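Local coordinates for putative trimethylamine methyltransferase (Rhizobium meliloti, PDB 4YYC), which probably acts as a methyltransferase and belongs to the trimethylamine methyltransferase family, at residues A[295-300]-A[313-318]; A[244-247]-A[251-254]; A[224-229]-A[233-238]. All blocks are in the same frame, centred on the assembly; numbering follows the deposited sequence.

Interaction 1 (A[295-300]-A[313-318])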
loop_
_atom_site.group_PDB
_atom_site.type_symbol
_atom_site.label_atom_id
_atom_site.label_comp_id
_atom_site.label_asym_id
_atom_site.label_seq_id
_atom_site.Cartn_x
_atom_site.Cartn_y
_atom_site.Cartn_z
ATOM N N ALA A 295 -10.819 -16.473 18.982
ATOM C CA ALA A 295 -11.427 -16.905 20.270
ATOM C C ALA A 295 -12.114 -15.743 20.979
ATOM O O ALA A 295 -13.266 -15.857 21.398
ATOM C CB ALA A 295 -10.352 -17.531 21.162
ATOM N N GLU A 296 -11.445 -14.596 21.064
ATOM C CA GLU A 296 -11.998 -13.412 21.738
ATOM C C GLU A 296 -13.258 -12.930 21.013
ATOM O O GLU A 296 -14.258 -12.649 21.652
ATOM C CB GLU A 296 -10.970 -12.295 21.832
ATOM C CG GLU A 296 -9.817 -12.634 22.723
ATOM C CD GLU A 296 -8.788 -11.544 22.857
ATOM O OE1 GLU A 296 -8.988 -10.394 22.367
ATOM O OE2 GLU A 296 -7.724 -11.811 23.469
ATOM N N VAL A 297 -13.210 -12.861 19.681
ATOM C CA VAL A 297 -14.380 -12.417 18.939
ATOM C C VAL A 297 -15.532 -13.386 19.035
ATOM O O VAL A 297 -16.678 -12.969 19.223
ATOM C CB VAL A 297 -14.033 -12.068 17.455
ATOM C CG1 VAL A 297 -15.327 -11.877 16.655
ATOM C CG2 VAL A 297 -13.096 -10.878 17.381
ATOM N N LEU A 298 -15.258 -14.680 18.924
ATOM C CA LEU A 298 -16.344 -15.642 19.073
ATOM C C LEU A 298 -17.094 -15.440 20.401
ATOM O O LEU A 298 -18.320 -15.433 20.414
ATOM C CB LEU A 298 -15.812 -17.084 18.941
ATOM C CG LEU A 298 -15.515 -17.577 17.526
ATOM C CD1 LEU A 298 -14.697 -18.847 17.551
ATOM C CD2 LEU A 298 -16.792 -17.814 16.733
ATOM N N ALA A 299 -16.368 -15.314 21.495
ATOM C CA ALA A 299 -16.998 -15.188 22.812
ATOM C C ALA A 299 -17.750 -13.859 22.931
ATOM O O ALA A 299 -18.914 -13.842 23.337
ATOM C CB ALA A 299 -15.949 -15.325 23.877
ATOM N N GLY A 300 -17.083 -12.759 22.583
ATOM C CA GLY A 300 -17.693 -11.457 22.766
ATOM C C GLY A 300 -18.873 -11.223 21.838
ATOM O O GLY A 300 -19.879 -10.650 22.248
ATOM N N VAL A 313 -23.649 -7.082 15.206
ATOM C CA VAL A 313 -22.346 -7.219 15.833
ATOM C C VAL A 313 -21.261 -7.417 14.757
ATOM O O VAL A 313 -21.466 -8.143 13.783
ATOM C CB VAL A 313 -22.318 -8.365 16.891
ATOM C CG1 VAL A 313 -22.674 -9.710 16.330
ATOM C CG2 VAL A 313 -20.953 -8.440 17.603
ATOM N N LEU A 314 -20.118 -6.761 14.944
ATOM C CA LEU A 314 -19.001 -6.863 14.028
ATOM C C LEU A 314 -17.833 -7.629 14.649
ATOM O O LEU A 314 -17.590 -7.531 15.862
ATOM C CB LEU A 314 -18.476 -5.472 13.610
ATOM C CG LEU A 314 -19.385 -4.623 12.737
ATOM C CD1 LEU A 314 -20.516 -4.004 13.516
ATOM C CD2 LEU A 314 -18.552 -3.592 11.995
ATOM N N PHE A 315 -17.091 -8.339 13.797
ATOM C CA PHE A 315 -15.795 -8.906 14.113
ATOM C C PHE A 315 -14.778 -7.767 13.919
ATOM O O PHE A 315 -14.501 -7.363 12.774
ATOM C CB PHE A 315 -15.558 -10.059 13.106
ATOM C CG PHE A 315 -14.309 -10.891 13.291
ATOM C CD1 PHE A 315 -13.065 -10.339 13.433
ATOM C CD2 PHE A 315 -14.385 -12.262 13.215
ATOM C CE1 PHE A 315 -11.952 -11.124 13.542
ATOM C CE2 PHE A 315 -13.271 -13.070 13.273
ATOM C CZ PHE A 315 -12.046 -12.501 13.458
ATOM N N GLY A 316 -14.226 -7.282 15.022
ATOM C CA GLY A 316 -13.220 -6.207 14.997
ATOM C C GLY A 316 -11.860 -6.754 15.288
ATOM O O GLY A 316 -11.718 -7.872 15.787
ATOM N N THR A 317 -10.834 -6.013 14.928
ATOM C CA THR A 317 -9.479 -6.342 15.294
ATOM C C THR A 317 -8.726 -4.976 15.324
ATOM O O THR A 317 -8.715 -4.287 14.318
ATOM C CB THR A 317 -8.850 -7.292 14.245
ATOM O OG1 THR A 317 -9.402 -8.619 14.375
ATOM C CG2 THR A 317 -7.366 -7.409 14.397
ATOM N N PHE A 318 -8.035 -4.682 16.423
ATOM C CA PHE A 318 -6.955 -3.710 16.407
ATOM C C PHE A 318 -5.700 -4.539 16.612
ATOM O O PHE A 318 -5.575 -5.204 17.665
ATOM C CB PHE A 318 -7.077 -2.667 17.495
ATOM C CG PHE A 318 -5.912 -1.758 17.540
ATOM C CD1 PHE A 318 -5.884 -0.636 16.763
ATOM C CD2 PHE A 318 -4.798 -2.071 18.323
ATOM C CE1 PHE A 318 -4.765 0.194 16.765
ATOM C CE2 PHE A 318 -3.692 -1.228 18.340
ATOM C CZ PHE A 318 -3.686 -0.109 17.549
#

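Interaction 2 (A[244-247]-A[251-254])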
loop_
_atom_site.group_PDB
_atom_site.type_symbol
_atom_site.label_atom_id
_atom_site.label_comp_id
_atom_site.label_asym_id
_atom_site.label_seq_id
_atom_site.Cartn_x
_atom_site.Cartn_y
_atom_site.Cartn_z
ATOM N N ILE A 244 -16.572 -2.009 21.380
ATOM C CA ILE A 244 -16.557 -2.918 22.533
ATOM C C ILE A 244 -15.213 -3.658 22.503
ATOM O O ILE A 244 -15.067 -4.686 21.810
ATOM C CB ILE A 244 -17.757 -3.904 22.516
ATOM C CG1 ILE A 244 -19.096 -3.137 22.405
ATOM C CG2 ILE A 244 -17.678 -4.835 23.740
ATOM C CD1 ILE A 244 -19.403 -2.212 23.573
ATOM N N ASN A 245 -14.204 -3.117 23.170
ATOM C CA ASN A 245 -12.923 -3.769 23.194
ATOM C C ASN A 245 -12.875 -4.957 24.146
ATOM O O ASN A 245 -13.542 -4.956 25.186
ATOM C CB ASN A 245 -11.826 -2.801 23.575
ATOM C CG ASN A 245 -11.569 -1.751 22.508
ATOM O OD1 ASN A 245 -11.837 -0.566 22.729
ATOM N ND2 ASN A 245 -11.026 -2.157 21.370
ATOM N N ALA A 246 -12.112 -5.978 23.777
ATOM C CA ALA A 246 -11.617 -6.957 24.716
ATOM C C ALA A 246 -10.375 -6.382 25.352
ATOM O O ALA A 246 -9.599 -5.650 24.697
ATOM C CB ALA A 246 -11.270 -8.269 24.052
ATOM N N ASN A 247 -10.171 -6.739 26.599
ATOM C CA ASN A 247 -8.913 -6.512 27.288
ATOM C C ASN A 247 -8.014 -7.702 26.992
ATOM O O ASN A 247 -7.824 -8.599 27.793
ATOM C CB ASN A 247 -9.148 -6.335 28.788
ATOM C CG ASN A 247 -7.888 -5.937 29.520
ATOM O OD1 ASN A 247 -6.872 -5.577 28.905
ATOM N ND2 ASN A 247 -7.929 -6.029 30.849
ATOM N N VAL A 251 -9.880 -11.486 27.980
ATOM C CA VAL A 251 -10.685 -10.935 29.079
ATOM C C VAL A 251 -11.650 -9.943 28.484
ATOM O O VAL A 251 -11.230 -9.086 27.685
ATOM C CB VAL A 251 -9.797 -10.195 30.120
ATOM C CG1 VAL A 251 -10.638 -9.431 31.144
ATOM C CG2 VAL A 251 -8.875 -11.180 30.839
ATOM N N PHE A 252 -12.912 -9.997 28.948
ATOM C CA PHE A 252 -13.849 -8.865 28.801
ATOM C C PHE A 252 -14.142 -8.317 30.185
ATOM O O PHE A 252 -14.470 -9.065 31.066
ATOM C CB PHE A 252 -15.154 -9.301 28.108
ATOM C CG PHE A 252 -14.982 -9.540 26.628
ATOM C CD1 PHE A 252 -15.057 -8.495 25.727
ATOM C CD2 PHE A 252 -14.716 -10.821 26.161
ATOM C CE1 PHE A 252 -14.865 -8.703 24.372
ATOM C CE2 PHE A 252 -14.522 -11.050 24.792
ATOM C CZ PHE A 252 -14.590 -10.007 23.909
ATOM N N ASP A 253 -14.004 -7.009 30.308
ATOM C CA ASP A 253 -14.222 -6.320 31.562
ATOM C C ASP A 253 -15.600 -5.695 31.686
ATOM O O ASP A 253 -16.339 -5.501 30.723
ATOM C CB ASP A 253 -13.144 -5.253 31.732
ATOM C CG ASP A 253 -11.827 -5.821 32.213
ATOM O OD1 ASP A 253 -11.844 -6.627 33.184
ATOM O OD2 ASP A 253 -10.784 -5.432 31.634
ATOM N N GLU A 254 -15.930 -5.397 32.934
ATOM C CA GLU A 254 -17.214 -4.861 33.313
ATOM C C GLU A 254 -17.726 -3.681 32.470
ATOM O O GLU A 254 -18.889 -3.638 32.080
ATOM C CB GLU A 254 -17.089 -4.439 34.784
ATOM C CG GLU A 254 -18.311 -3.862 35.434
ATOM C CD GLU A 254 -18.094 -3.613 36.915
ATOM O OE1 GLU A 254 -16.949 -3.353 37.348
ATOM O OE2 GLU A 254 -19.091 -3.695 37.648
HETATM O O HOH W 1 -13.030 -5.495 27.977
#

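Interaction 3 (A[224-229]-A[233-238])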
loop_
_atom_site.group_PDB
_atom_site.type_symbol
_atom_site.label_atom_id
_atom_site.label_comp_id
_atom_site.label_asym_id
_atom_site.label_seq_id
_atom_site.Cartn_x
_atom_site.Cartn_y
_atom_site.Cartn_z
HETATM N N MSE A 224 -30.701 9.972 23.511
HETATM C CA MSE A 224 -30.492 11.023 22.546
HETATM C C MSE A 224 -30.880 10.556 21.174
HETATM O O MSE A 224 -31.479 11.299 20.436
HETATM C CB MSE A 224 -29.046 11.467 22.605
HETATM C CG MSE A 224 -28.879 12.295 23.870
HETATM SE SE MSE A 224 -27.029 12.889 24.145
HETATM C CE MSE A 224 -27.137 14.284 22.814
ATOM N N ALA A 225 -30.486 9.340 20.798
ATOM C CA ALA A 225 -30.828 8.789 19.503
ATOM C C ALA A 225 -32.332 8.718 19.325
ATOM O O ALA A 225 -32.851 8.989 18.206
ATOM C CB ALA A 225 -30.230 7.401 19.333
ATOM N N LYS A 226 -33.056 8.359 20.393
ATOM C CA LYS A 226 -34.527 8.288 20.309
ATOM C C LYS A 226 -35.159 9.645 20.134
ATOM O O LYS A 226 -36.147 9.756 19.411
ATOM C CB LYS A 226 -35.124 7.564 21.500
ATOM C CG LYS A 226 -34.800 6.098 21.519
ATOM C CD LYS A 226 -35.479 5.315 22.644
ATOM C CE LYS A 226 -35.192 3.841 22.457
ATOM N NZ LYS A 226 -36.006 3.008 23.335
ATOM N N ILE A 227 -34.616 10.681 20.775
ATOM C CA ILE A 227 -35.051 12.057 20.517
ATOM C C ILE A 227 -34.872 12.426 19.028
ATOM O O ILE A 227 -35.740 13.056 18.425
ATOM C CB ILE A 227 -34.298 13.061 21.426
ATOM C CG1 ILE A 227 -34.776 12.896 22.871
ATOM C CG2 ILE A 227 -34.526 14.501 20.969
ATOM C CD1 ILE A 227 -33.857 13.384 23.966
ATOM N N LEU A 228 -33.756 12.019 18.464
ATOM C CA LEU A 228 -33.390 12.361 17.085
ATOM C C LEU A 228 -34.195 11.600 16.021
ATOM O O LEU A 228 -34.694 12.197 15.075
ATOM C CB LEU A 228 -31.902 12.114 16.907
ATOM C CG LEU A 228 -31.350 12.343 15.526
ATOM C CD1 LEU A 228 -31.620 13.755 15.021
ATOM C CD2 LEU A 228 -29.867 12.077 15.557
ATOM N N PHE A 229 -34.299 10.284 16.187
ATOM C CA PHE A 229 -34.859 9.372 15.167
ATOM C C PHE A 229 -36.265 8.849 15.505
ATOM O O PHE A 229 -36.964 8.324 14.613
ATOM C CB PHE A 229 -33.978 8.134 15.086
ATOM C CG PHE A 229 -32.655 8.349 14.432
ATOM C CD1 PHE A 229 -32.531 8.272 13.060
ATOM C CD2 PHE A 229 -31.504 8.561 15.191
ATOM C CE1 PHE A 229 -31.305 8.411 12.431
ATOM C CE2 PHE A 229 -30.264 8.736 14.567
ATOM C CZ PHE A 229 -30.167 8.665 13.195
ATOM N N PHE A 233 -38.134 3.706 16.018
ATOM C CA PHE A 233 -37.086 3.654 14.993
ATOM C C PHE A 233 -35.783 3.111 15.553
ATOM O O PHE A 233 -35.176 2.238 14.939
ATOM C CB PHE A 233 -36.857 5.003 14.353
ATOM C CG PHE A 233 -35.993 4.934 13.121
ATOM C CD1 PHE A 233 -34.622 4.945 13.213
ATOM C CD2 PHE A 233 -36.569 4.860 11.881
ATOM C CE1 PHE A 233 -33.833 4.902 12.076
ATOM C CE2 PHE A 233 -35.799 4.806 10.729
ATOM C CZ PHE A 233 -34.426 4.835 10.824
ATOM N N VAL A 234 -35.357 3.609 16.710
ATOM C CA VAL A 234 -34.113 3.136 17.310
ATOM C C VAL A 234 -34.195 1.662 17.726
ATOM O O VAL A 234 -33.242 0.901 17.535
ATOM C CB VAL A 234 -33.703 4.049 18.475
ATOM C CG1 VAL A 234 -32.568 3.452 19.272
ATOM C CG2 VAL A 234 -33.384 5.443 17.940
ATOM N N GLU A 235 -35.343 1.235 18.269
ATOM C CA GLU A 235 -35.472 -0.163 18.662
ATOM C C GLU A 235 -35.445 -1.114 17.469
ATOM O O GLU A 235 -35.195 -2.296 17.646
ATOM C CB GLU A 235 -36.777 -0.382 19.438
ATOM C CG GLU A 235 -36.811 0.279 20.810
ATOM C CD GLU A 235 -35.770 -0.267 21.788
ATOM O OE1 GLU A 235 -35.468 -1.490 21.806
ATOM O OE2 GLU A 235 -35.203 0.544 22.548
ATOM N N ASN A 236 -35.691 -0.600 16.271
ATOM C CA ASN A 236 -35.768 -1.431 15.090
ATOM C C ASN A 236 -34.620 -1.257 14.091
ATOM O O ASN A 236 -34.561 -1.989 13.120
ATOM C CB ASN A 236 -37.098 -1.174 14.397
ATOM C CG ASN A 236 -38.255 -1.795 15.138
ATOM O OD1 ASN A 236 -38.394 -3.008 15.153
ATOM N ND2 ASN A 236 -39.067 -0.967 15.814
ATOM N N ASN A 237 -33.723 -0.307 14.320
ATOM C CA ASN A 237 -32.704 0.046 13.316
ATOM C C ASN A 237 -31.429 0.494 14.026
ATOM O O ASN A 237 -31.477 1.278 14.991
ATOM C CB ASN A 237 -33.148 1.227 12.482
ATOM C CG ASN A 237 -34.401 0.956 11.680
ATOM O OD1 ASN A 237 -34.347 0.329 10.615
ATOM N ND2 ASN A 237 -35.538 1.381 12.192
ATOM N N ALA A 238 -30.283 0.024 13.544
ATOM C CA ALA A 238 -29.013 0.471 14.083
ATOM C C ALA A 238 -28.751 1.916 13.617
ATOM O O ALA A 238 -28.736 2.206 12.405
ATOM C CB ALA A 238 -27.866 -0.441 13.615
#

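Interaction 1 (A[295-300]-A[313-318])
V297 rests on the ring of F315, and this one valine carries nearly all that passes between segments 295-300 and 313-318. Just before it, E296 turns its carboxylate to other business, with hydrogen bonds from S248, M250 and Q292 accounting for both oxygens. V297 then aims its two methyls at the strand, with separate targets. CG1, which stands anti to the backbone N (chi1 169°), sits over one face of the F315 ring, 3.9 Å from the ring centroid. This is a CH-pi contact, displaced toward the CD2 rim, where CG1 and F315 CD2 are 3.6 Å apart. CG2 lies on the same side of the ring, nearer CD1 and CE1, and is also 3.7 Å from G316 O. The two segments belong to one beta-alpha-beta unit, strand 269-277, helix 286-307 and strand 313-322, with the outer strands parallel, consistent with the TIM-barrel architecture of this family; the valine is one of the side chains through which the connecting helix packs on the strand it leads into. L298 points away from the strand and packs on L350 of helix 334-350. The phenylalanine ring is wedged between the two helices, since I293, A347 and L350 also touch it. T317 OG1 lies in plane at the ring's edge and donates to G316 O over 2.8 Å, coming from 36° above the carbonyl plane.

Interaction 2 (A[244-247]-A[251-254])
A246 lies over the ring of F252, its CB 3.6 Å from F252 CE1, a CH-pi contact at the tight end of this turn. Beside it the backbone closes: N247 N donates to V251 O over 2.8 Å, nearly along the C=O axis, although the angle at the hydrogen is a bent 133°. The outer side is looser, with N247 exposed to solvent and D253 partly so. N247 swings its amide anti to the backbone N (chi1 -173°), which carries ND2 toward D253 OD2, but the bond is weak and the amide and carboxylate planes are 44° apart. A water also bridges the two segments, donating to N245 O and accepting from D253 N at 2.9 Å each. N245 itself turns away, and its ND2 bonds both S273 O and an unidentified ligand, probably from the crystallisation liquor, at the C-terminal end of a barrel strand. The turn passes the chain from the barrel to a second sheet: I244 and A246 pair with strand 269-277, F252 with strand 75-77. D253 stands at the N-cap position of helix 254-265, though its side chain makes no capping bond; L257 of that helix and F77 pack on F252, and V251 touches G442 of the second subunit.

Interaction 3 (A[224-229]-A[233-238])
K226 reaches across V234 to E235, and its side chain maps the contact atom by atom. CB leaves helix 215-229 at the side of the contact, and CG comes down on V234, 3.8 Å from V234 CB, the two side chains crossing at about a right angle. Beyond CG the chain runs extended, so that CE still grazes V234 CG1 while lying 3.3 Å from E235 OE2. At the tip, NZ forms a salt bridge with E235 OE2 at 2.7 Å, meeting the oxygen on its anti side and only 15° out of the carboxylate plane. E235 meets it by bending at chi2 (-63°). Neither charge depends on this partner alone: NZ also pairs with D231, and OE2 accepts from H266. A methionine in place of K226 would probably keep some of the packing on V234 but leave E235 and D231 without their shared positive partner. Deeper in the contact, V234 CG2 packs against A225 and F229, 4.0 Å from A225 CB. Farther along, F229 and F233 lie with planes only 8° apart but slid past each other, centroids 5.6 Å apart, touching mainly through F229 CD1 and F233 CE1. N237 ND2 lies over the centre of one F233 face while bonding F233 O in the carbonyl plane, which probably limits the amide's rotation, and H120 meets the F233 ring edge-to-face. The chain thus turns between helices 215-229 and 231-236, whose side chains pack together just ahead of strand 240-245. V239, leading into that strand, packs on A225 and F229, while M224 (a selenomethionine) and I227 lean on helix 503-518 and L228 on helix 192-202.

Overall arrangement
Read from the N terminus, the three contacts follow in series, neither nesting nor crossing. Interaction 3 comes first and closes the short connection between helices 215-229 and 231-236. The chain then enters strand 240-245, at whose end interaction 2 closes the short loop leading to strand 251-252 and helix 254-265. After strand 269-277, interaction 1 spans a wider loop, joining helix 286-307 to strand 313-322. Interactions 1 and 2, with centres about 10 Å apart, touch directly: F252 meets E296 and G300, while A246 lies against the E296 carboxylate. Interaction 3 stands apart, its centre about 25 Å from that of interaction 1 and 26 Å from that of interaction 2.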